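Side-chain contact in cytochrome P450 (PDB 2RFB), which probably acts as a haem-thiolate monooxygenase in a thermoacidophilic archaeon, inserting one atom of molecular oxygen into its substrate: residues D209-A214 with D311-F316. Residues are numbered along the deposited sequence; the frame is centred on the assembly and turned at random.
Sequences DIIDDA and DILNHF
Ala214 N donates to Ile210 O at 2.9 Å, a backbone bond that closes the turn carrying both Ile211 and Ala214. This turn holds the methyl of Ala214 toward Leu313 on helix 298-315. Ala214 CB meets Leu313 CD1 at 3.9 Å. Ile211 lies one turn earlier and also faces Leu313. Its CG1 comes within 3.8 Å of Leu313 CD2, and its CG2 is a little farther from the same methyl at 4.1 Å. Leu313 therefore divides its two methyls between two residues: CD2 lies against both branches of Ile211, the CG1 methylene and the CG2 methyl, and CD1 against the alanine. Leu313 CG is anti to its carbonyl carbon (chi1 -72°), and CD1 continues the extended chain from CA (chi2 173°). The extended side chain reaches across to the short helix. The side chain of Ile211 runs at a slant to that of Leu313. The CA atoms of Ile211 and Leu313 are 7.6 Å apart.

Other helices complete the apolar surroundings. Ile211 also packs on Ile204 of the long helix 175-206, and Ala214 on Phe221 of helix 218-228. In P450 nomenclature these four are the I (175-206), J (211-216), K (218-228) and L (298-315) helices. The contact joins J to the C-terminal end of L, which follows the haem-ligating Cys295 in the chain, and lies away from the haem.

No hydrogen bond or salt bridge crosses between the segments. The small interface, 125 Å² over both sides, rests on apolar contact of Leu313 with Ile211 and Ala214, so shape and burial away from water, not bond direction, would set how the two helices sit here.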
# COMPACT_ATOMS: atom_id res chain seq x y z
N ASP A 209 20.45 -10.92 14.57
CA ASP A 209 21.43 -9.91 14.97
C ASP A 209 21.43 -8.67 14.07
O ASP A 209 22.34 -7.83 14.15
CB ASP A 209 22.83 -10.50 15.23
CG ASP A 209 23.28 -11.44 14.14
OD1 ASP A 209 23.91 -12.47 14.48
OD2 ASP A 209 22.99 -11.13 12.97
N ILE A 210 20.37 -8.55 13.26
CA ILE A 210 20.16 -7.41 12.38
C ILE A 210 19.71 -6.21 13.21
O ILE A 210 19.70 -5.08 12.71
CB ILE A 210 19.08 -7.71 11.33
CG1 ILE A 210 19.01 -6.65 10.23
CG2 ILE A 210 17.73 -7.73 11.97
CD1 ILE A 210 20.08 -6.75 9.10
N ILE A 211 19.33 -6.46 14.45
CA ILE A 211 18.58 -5.50 15.24
C ILE A 211 19.30 -4.16 15.42
O ILE A 211 18.72 -3.12 15.14
CB ILE A 211 18.13 -6.11 16.61
CG1 ILE A 211 16.87 -6.96 16.40
CG2 ILE A 211 17.82 -5.01 17.62
CD1 ILE A 211 16.56 -7.92 17.53
N ASP A 212 20.55 -4.21 15.89
CA ASP A 212 21.39 -3.02 16.01
C ASP A 212 21.46 -2.25 14.70
O ASP A 212 21.27 -1.02 14.69
CB ASP A 212 22.80 -3.38 16.49
CG ASP A 212 22.84 -3.79 17.96
OD1 ASP A 212 21.99 -3.33 18.77
OD2 ASP A 212 23.76 -4.59 18.30
N ASP A 213 21.72 -2.92 13.58
CA ASP A 213 21.80 -2.16 12.34
C ASP A 213 20.46 -1.53 12.00
O ASP A 213 20.42 -0.42 11.49
CB ASP A 213 22.24 -3.01 11.18
CG ASP A 213 23.64 -3.50 11.31
OD1 ASP A 213 24.49 -2.91 12.05
OD2 ASP A 213 23.87 -4.50 10.62
N ALA A 214 19.37 -2.24 12.27
CA ALA A 214 18.03 -1.72 12.00
C ALA A 214 17.80 -0.43 12.77
O ALA A 214 17.21 0.50 12.25
CB ALA A 214 16.97 -2.75 12.36
N ASP A 311 9.36 1.53 17.44
CA ASP A 311 8.55 1.14 18.57
C ASP A 311 8.56 -0.36 18.85
O ASP A 311 8.56 -0.76 20.02
CB ASP A 311 7.11 1.60 18.37
CG ASP A 311 6.93 3.07 18.65
OD1 ASP A 311 7.89 3.73 19.14
OD2 ASP A 311 5.81 3.55 18.40
N ILE A 312 8.55 -1.19 17.80
CA ILE A 312 8.52 -2.62 18.04
C ILE A 312 9.86 -2.99 18.59
O ILE A 312 9.97 -3.72 19.54
CB ILE A 312 8.22 -3.40 16.77
CG1 ILE A 312 6.74 -3.34 16.43
CG2 ILE A 312 8.72 -4.85 16.84
CD1 ILE A 312 6.51 -3.74 14.96
N LEU A 313 10.92 -2.47 18.01
CA LEU A 313 12.22 -2.86 18.50
C LEU A 313 12.50 -2.42 19.93
O LEU A 313 13.18 -3.16 20.65
CB LEU A 313 13.34 -2.45 17.54
CG LEU A 313 13.41 -3.26 16.23
CD1 LEU A 313 14.43 -2.63 15.31
CD2 LEU A 313 13.84 -4.64 16.54
N ASN A 314 11.95 -1.28 20.38
CA ASN A 314 12.21 -0.83 21.76
C ASN A 314 11.27 -1.46 22.80
O ASN A 314 11.49 -1.33 23.99
CB ASN A 314 12.15 0.70 21.88
CG ASN A 314 13.34 1.39 21.24
OD1 ASN A 314 13.25 1.87 20.11
ND2 ASN A 314 14.46 1.42 21.93
N HIS A 315 10.19 -2.08 22.35
CA HIS A 315 9.23 -2.68 23.25
C HIS A 315 9.59 -4.12 23.61
O HIS A 315 9.45 -4.52 24.75
CB HIS A 315 7.81 -2.60 22.66
CG HIS A 315 6.75 -2.89 23.67
ND1 HIS A 315 6.19 -4.15 23.82
CD2 HIS A 315 6.21 -2.13 24.65
CE1 HIS A 315 5.34 -4.13 24.83
NE2 HIS A 315 5.33 -2.91 25.35
N PHE A 316 10.07 -4.89 22.64
CA PHE A 316 10.46 -6.29 22.90
C PHE A 316 11.99 -6.48 23.04
O PHE A 316 12.75 -5.83 22.36
CB PHE A 316 9.88 -7.19 21.78
CG PHE A 316 8.38 -7.09 21.63
CD1 PHE A 316 7.53 -7.70 22.55
CD2 PHE A 316 7.82 -6.37 20.57
CE1 PHE A 316 6.12 -7.60 22.40
CE2 PHE A 316 6.43 -6.26 20.43
CZ PHE A 316 5.59 -6.88 21.32